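Local structure of carbohydrate deacetylase Agd3 (Neosartorya fumigata, 6NWZ) at residues N251-D256 with N489-T494; D541-H546 with Q571-T576. The protein probably removes N-acetyl groups from galactosaminogalactan as a zinc-binding deacetylase required for biofilm formation by the fungus. All blocks are in the same frame, centred on the assembly; numbering follows the deposited sequence.

Contact 1. Residues N251-D256 with N489-T494. With ZN (zinc ion), chain L; ZN (zinc ion), chain M.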
# COMPACT_ATOMS: atom_id res chain seq x y z
N ASN A 251 -5.58 -3.97 -5.06
CA ASN A 251 -6.18 -3.60 -6.34
C ASN A 251 -5.24 -4.01 -7.46
O ASN A 251 -4.10 -3.53 -7.52
CB ASN A 251 -6.46 -2.10 -6.40
CG ASN A 251 -7.36 -1.63 -5.28
OD1 ASN A 251 -8.02 -2.44 -4.62
ND2 ASN A 251 -7.41 -0.32 -5.06
N THR A 252 -5.71 -4.88 -8.35
CA THR A 252 -4.91 -5.40 -9.46
C THR A 252 -5.60 -5.03 -10.77
O THR A 252 -6.64 -5.61 -11.11
CB THR A 252 -4.72 -6.91 -9.34
OG1 THR A 252 -5.99 -7.57 -9.41
CG2 THR A 252 -4.07 -7.25 -8.01
N GLN A 253 -5.02 -4.09 -11.50
CA GLN A 253 -5.63 -3.55 -12.71
C GLN A 253 -5.04 -4.22 -13.95
O GLN A 253 -3.83 -4.42 -14.04
CB GLN A 253 -5.42 -2.04 -12.80
CG GLN A 253 -6.20 -1.27 -11.76
CD GLN A 253 -5.98 0.21 -11.88
OE1 GLN A 253 -4.90 0.66 -12.25
NE2 GLN A 253 -7.02 0.98 -11.58
N ILE A 254 -5.91 -4.56 -14.90
CA ILE A 254 -5.53 -5.25 -16.13
C ILE A 254 -5.73 -4.27 -17.28
O ILE A 254 -6.86 -4.01 -17.70
CB ILE A 254 -6.35 -6.53 -16.35
CG1 ILE A 254 -6.34 -7.40 -15.09
CG2 ILE A 254 -5.81 -7.29 -17.55
CD1 ILE A 254 -4.96 -7.82 -14.66
N ASP A 255 -4.63 -3.74 -17.80
CA ASP A 255 -4.68 -2.79 -18.90
C ASP A 255 -4.82 -3.52 -20.23
O ASP A 255 -4.59 -4.73 -20.34
CB ASP A 255 -3.43 -1.91 -18.93
CG ASP A 255 -3.28 -1.04 -17.69
OD1 ASP A 255 -4.17 -1.05 -16.81
OD2 ASP A 255 -2.25 -0.35 -17.59
N ASP A 256 -5.24 -2.76 -21.26
CA ASP A 256 -5.18 -3.19 -22.65
C ASP A 256 -6.22 -4.25 -23.00
O ASP A 256 -6.03 -5.01 -23.95
CB ASP A 256 -3.78 -3.69 -23.03
CG ASP A 256 -2.72 -2.63 -22.89
OD1 ASP A 256 -3.04 -1.51 -22.43
OD2 ASP A 256 -1.55 -2.92 -23.24
N ASN A 489 -3.14 9.13 -8.75
CA ASN A 489 -2.97 8.15 -7.68
C ASN A 489 -1.82 7.21 -8.01
O ASN A 489 -1.66 6.81 -9.17
CB ASN A 489 -4.25 7.35 -7.46
CG ASN A 489 -5.46 8.24 -7.23
OD1 ASN A 489 -5.65 8.78 -6.15
ND2 ASN A 489 -6.29 8.38 -8.26
N PRO A 490 -1.02 6.83 -7.02
CA PRO A 490 0.13 5.97 -7.28
C PRO A 490 -0.27 4.56 -7.68
O PRO A 490 -1.37 4.08 -7.37
CB PRO A 490 0.89 5.97 -5.94
CG PRO A 490 -0.16 6.31 -4.92
CD PRO A 490 -1.11 7.24 -5.60
N ARG A 491 0.65 3.89 -8.37
CA ARG A 491 0.48 2.51 -8.80
C ARG A 491 1.84 1.84 -8.93
O ARG A 491 2.77 2.43 -9.48
CB ARG A 491 -0.28 2.39 -10.13
CG ARG A 491 -0.67 0.96 -10.51
CD ARG A 491 -1.69 0.91 -11.65
NE ARG A 491 -1.09 1.17 -12.95
CZ ARG A 491 -1.69 0.95 -14.12
NH1 ARG A 491 -1.06 1.22 -15.25
NH2 ARG A 491 -2.92 0.44 -14.16
N TRP A 492 1.93 0.61 -8.45
CA TRP A 492 3.16 -0.17 -8.50
C TRP A 492 3.27 -0.93 -9.82
O TRP A 492 2.28 -1.38 -10.39
CB TRP A 492 3.21 -1.16 -7.34
CG TRP A 492 3.25 -0.52 -5.98
CD1 TRP A 492 2.30 -0.61 -5.00
CD2 TRP A 492 4.28 0.32 -5.45
NE1 TRP A 492 2.68 0.11 -3.90
CE2 TRP A 492 3.90 0.69 -4.15
CE3 TRP A 492 5.50 0.79 -5.96
CZ2 TRP A 492 4.68 1.51 -3.34
CZ3 TRP A 492 6.28 1.60 -5.15
CH2 TRP A 492 5.87 1.95 -3.86
N ALA A 493 4.51 -1.07 -10.29
CA ALA A 493 4.83 -1.92 -11.42
C ALA A 493 5.46 -3.21 -10.91
O ALA A 493 6.07 -3.24 -9.83
CB ALA A 493 5.79 -1.22 -12.39
N THR A 494 5.30 -4.28 -11.68
CA THR A 494 5.80 -5.59 -11.30
C THR A 494 6.67 -6.14 -12.42
O THR A 494 6.68 -5.61 -13.54
CB THR A 494 4.65 -6.57 -11.00
OG1 THR A 494 3.89 -6.78 -12.20
CG2 THR A 494 3.74 -5.99 -9.94
ZN ZN L . -2.16 0.22 -22.04
ZN ZN M . -0.30 -0.08 -19.04
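The strand carrying Gln253 and Asp255 and the strand carrying Arg491 run parallel without pairing directly: strand 542-546 lies between them, and the CA atoms of Gln253 and Arg491 are 9.5 Å apart. This places the contact in the predominantly parallel sheet of the deacetylase domain, where the long Arg491 side chain spans the intervening strand. Alternation along 252-256 turns Gln253 and Asp255 toward Arg491, while Thr252 and Ile254 point away from it. Arg491 starts with CG anti to its backbone N (chi1 -171°) and bends at chi3, which brings the guanidinium end-on to the Asp255 carboxylate. NH1 of Arg491 bonds OD2 of Asp255 at 3.1 Å and NH2 of Arg491 bonds OD1 of Asp255 at 3.3 Å, each through the syn lone pair, in a two-nitrogen salt bridge. The two flat groups are only roughly coplanar, their planes 30° apart. NH2 of Arg491 also donates to OE1 of Gln253 at 2.8 Å, and here the amide stands almost upright to the guanidinium, at 86°. NE2 of Gln253 bonds Glu301 and His594, so both ends of the amide are tied and its rotation is fixed. Arg491 is therefore placed as a second-shell residue, consistent with its fixing the turn of the Asp255 carboxylate. The next residue, Asp256, shares its zinc with His388 and His392, an Asp-His-His set resembling that of metal-dependent polysaccharide deacetylases. In this structure OD2 of Asp255 binds a second zinc ion at 2.4 Å, while OD1 of Asp256 holds the first at 2.0 Å.

Contact 2. Residues D541-H546 with Q571-T576. With ZN (zinc ion), chain M.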
# COMPACT_ATOMS: atom_id res chain seq x y z
N ASP A 541 -1.60 1.86 -2.83
CA ASP A 541 -1.42 1.93 -4.28
C ASP A 541 -1.83 0.61 -4.92
O ASP A 541 -1.63 -0.47 -4.36
CB ASP A 541 0.03 2.24 -4.64
CG ASP A 541 0.70 3.17 -3.65
OD1 ASP A 541 0.11 3.45 -2.59
OD2 ASP A 541 1.83 3.63 -3.94
N GLY A 542 -2.40 0.70 -6.12
CA GLY A 542 -2.73 -0.47 -6.89
C GLY A 542 -1.52 -1.03 -7.62
O GLY A 542 -0.40 -0.55 -7.48
N TYR A 543 -1.77 -2.06 -8.42
CA TYR A 543 -0.72 -2.77 -9.13
C TYR A 543 -1.06 -2.88 -10.61
O TYR A 543 -2.22 -3.07 -10.98
CB TYR A 543 -0.47 -4.16 -8.50
CG TYR A 543 0.10 -4.07 -7.10
CD1 TYR A 543 -0.72 -3.84 -6.01
CD2 TYR A 543 1.47 -4.20 -6.88
CE1 TYR A 543 -0.20 -3.74 -4.72
CE2 TYR A 543 2.00 -4.10 -5.60
CZ TYR A 543 1.16 -3.87 -4.52
OH TYR A 543 1.67 -3.77 -3.25
N MET A 544 -0.03 -2.77 -11.44
CA MET A 544 -0.19 -2.67 -12.89
C MET A 544 0.02 -4.03 -13.54
O MET A 544 1.08 -4.65 -13.37
CB MET A 544 0.81 -1.66 -13.45
CG MET A 544 0.85 -1.61 -14.96
SD MET A 544 2.48 -1.11 -15.55
CE MET A 544 3.45 -2.54 -15.06
N PHE A 545 -0.98 -4.48 -14.30
CA PHE A 545 -0.87 -5.68 -15.13
C PHE A 545 -1.52 -5.39 -16.48
O PHE A 545 -2.11 -4.33 -16.71
CB PHE A 545 -1.51 -6.90 -14.46
CG PHE A 545 -0.89 -7.26 -13.14
CD1 PHE A 545 0.31 -7.96 -13.08
CD2 PHE A 545 -1.51 -6.89 -11.95
CE1 PHE A 545 0.88 -8.28 -11.85
CE2 PHE A 545 -0.94 -7.22 -10.72
CZ PHE A 545 0.25 -7.91 -10.68
N HIS A 546 -1.39 -6.36 -17.40
CA HIS A 546 -1.88 -6.18 -18.76
C HIS A 546 -2.56 -7.45 -19.24
O HIS A 546 -2.39 -8.53 -18.67
CB HIS A 546 -0.74 -5.78 -19.70
CG HIS A 546 -0.19 -4.42 -19.41
ND1 HIS A 546 0.57 -4.15 -18.30
CD2 HIS A 546 -0.32 -3.24 -20.08
CE1 HIS A 546 0.90 -2.87 -18.29
NE2 HIS A 546 0.38 -2.30 -19.36
N GLN A 571 -2.10 -14.79 -12.28
CA GLN A 571 -2.58 -15.57 -11.15
C GLN A 571 -1.43 -16.04 -10.27
O GLN A 571 -1.53 -16.02 -9.04
CB GLN A 571 -3.40 -16.76 -11.66
CG GLN A 571 -4.68 -16.36 -12.36
CD GLN A 571 -5.29 -17.51 -13.14
OE1 GLN A 571 -4.88 -17.79 -14.27
NE2 GLN A 571 -6.27 -18.17 -12.54
N ALA A 572 -0.32 -16.47 -10.88
CA ALA A 572 0.83 -16.91 -10.10
C ALA A 572 1.36 -15.80 -9.20
O ALA A 572 1.85 -16.07 -8.10
CB ALA A 572 1.94 -17.42 -11.02
N TRP A 573 1.28 -14.55 -9.66
CA TRP A 573 1.71 -13.43 -8.83
C TRP A 573 0.75 -13.23 -7.67
O TRP A 573 1.18 -13.11 -6.51
CB TRP A 573 1.83 -12.17 -9.68
CG TRP A 573 2.34 -10.96 -8.93
CD1 TRP A 573 3.64 -10.55 -8.84
CD2 TRP A 573 1.56 -10.02 -8.18
NE1 TRP A 573 3.72 -9.41 -8.07
CE2 TRP A 573 2.46 -9.06 -7.66
CE3 TRP A 573 0.20 -9.89 -7.90
CZ2 TRP A 573 2.04 -7.99 -6.87
CZ3 TRP A 573 -0.22 -8.82 -7.11
CH2 TRP A 573 0.70 -7.89 -6.61
N VAL A 574 -0.55 -13.21 -7.95
CA VAL A 574 -1.54 -13.01 -6.90
C VAL A 574 -1.49 -14.16 -5.89
O VAL A 574 -1.55 -13.94 -4.68
CB VAL A 574 -2.95 -12.84 -7.51
CG1 VAL A 574 -4.01 -12.70 -6.42
CG2 VAL A 574 -2.97 -11.64 -8.44
N GLU A 575 -1.37 -15.39 -6.38
CA GLU A 575 -1.24 -16.53 -5.47
C GLU A 575 -0.04 -16.36 -4.55
O GLU A 575 -0.13 -16.60 -3.34
CB GLU A 575 -1.13 -17.84 -6.26
CG GLU A 575 -2.43 -18.27 -6.93
CD GLU A 575 -3.43 -18.85 -5.94
OE1 GLU A 575 -3.04 -19.11 -4.78
OE2 GLU A 575 -4.59 -19.06 -6.33
N THR A 576 1.10 -15.93 -5.10
CA THR A 576 2.29 -15.73 -4.28
C THR A 576 2.06 -14.65 -3.24
O THR A 576 2.42 -14.82 -2.07
CB THR A 576 3.48 -15.38 -5.18
OG1 THR A 576 3.78 -16.50 -6.02
CG2 THR A 576 4.70 -15.00 -4.35
ZN ZN M . -0.30 -0.08 -19.04
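Strand 542-546 faces one side of helix 569-584 at sheet-to-helix spacing, with the CA atoms of Phe545 and Trp573 10.3 Å apart and those of Tyr543 and Val574 10.5 Å apart. Tyr543 and Phe545, two residues apart on the strand, both project toward the helix and meet a single indole, forming an aromatic cluster. With chi1 at -177° the Trp573 side chain extends from the helix toward the strand, and the side chains of Tyr543 and Phe545 cross it at about a right angle. Phe545 is edge-to-face with it: CZ of Phe545 sits over the six-membered ring, 3.4 Å from CE3 of Trp573, with the ring planes at 65°. Tyr543 meets the far end of the same ring obliquely, at 50°; CH2 of Trp573 lies over one face of the tyrosine, toward its rim, and is 3.8 Å from CD2 of Tyr543. At its polar end, NE1 of Trp573 is hydrogen-bonded to Glu527, which attaches the indole to helix 520-536. That helix also packs against Tyr543 through Thr531, His534 and Leu535. Phe570, on helix 569-584 itself, meets Phe545 edge-to-face. Elsewhere on helix 569-584, Gln571, Val574 and Glu575 touch helix 275-289, while strand 542-546 is flanked in the sheet by 252-257 and 487-492.

Strand 542-546 joins the two contacts, whose centres are 8 Å apart. It probably hydrogen-bonds to both strands of contact 1: N of Asp255 is 2.8 Å from O of Phe545, and N of Trp492 is 2.8 Å from O of Gly542. Contact 2 sets helix 569-584 against this interior strand. At the strand's end, NE2 of His546 binds at 2.3 Å the same zinc ion that Asp255 holds in contact 1. The zinc of Asp256 lies 3.5 Å from that shared zinc, so Asp255, Asp256 and His546 line two adjacent zinc sites. The cluster of contact 2 begins one residue before His546, and the Tyr543 side chain, touching His534, lies about 5 Å from another zinc ion.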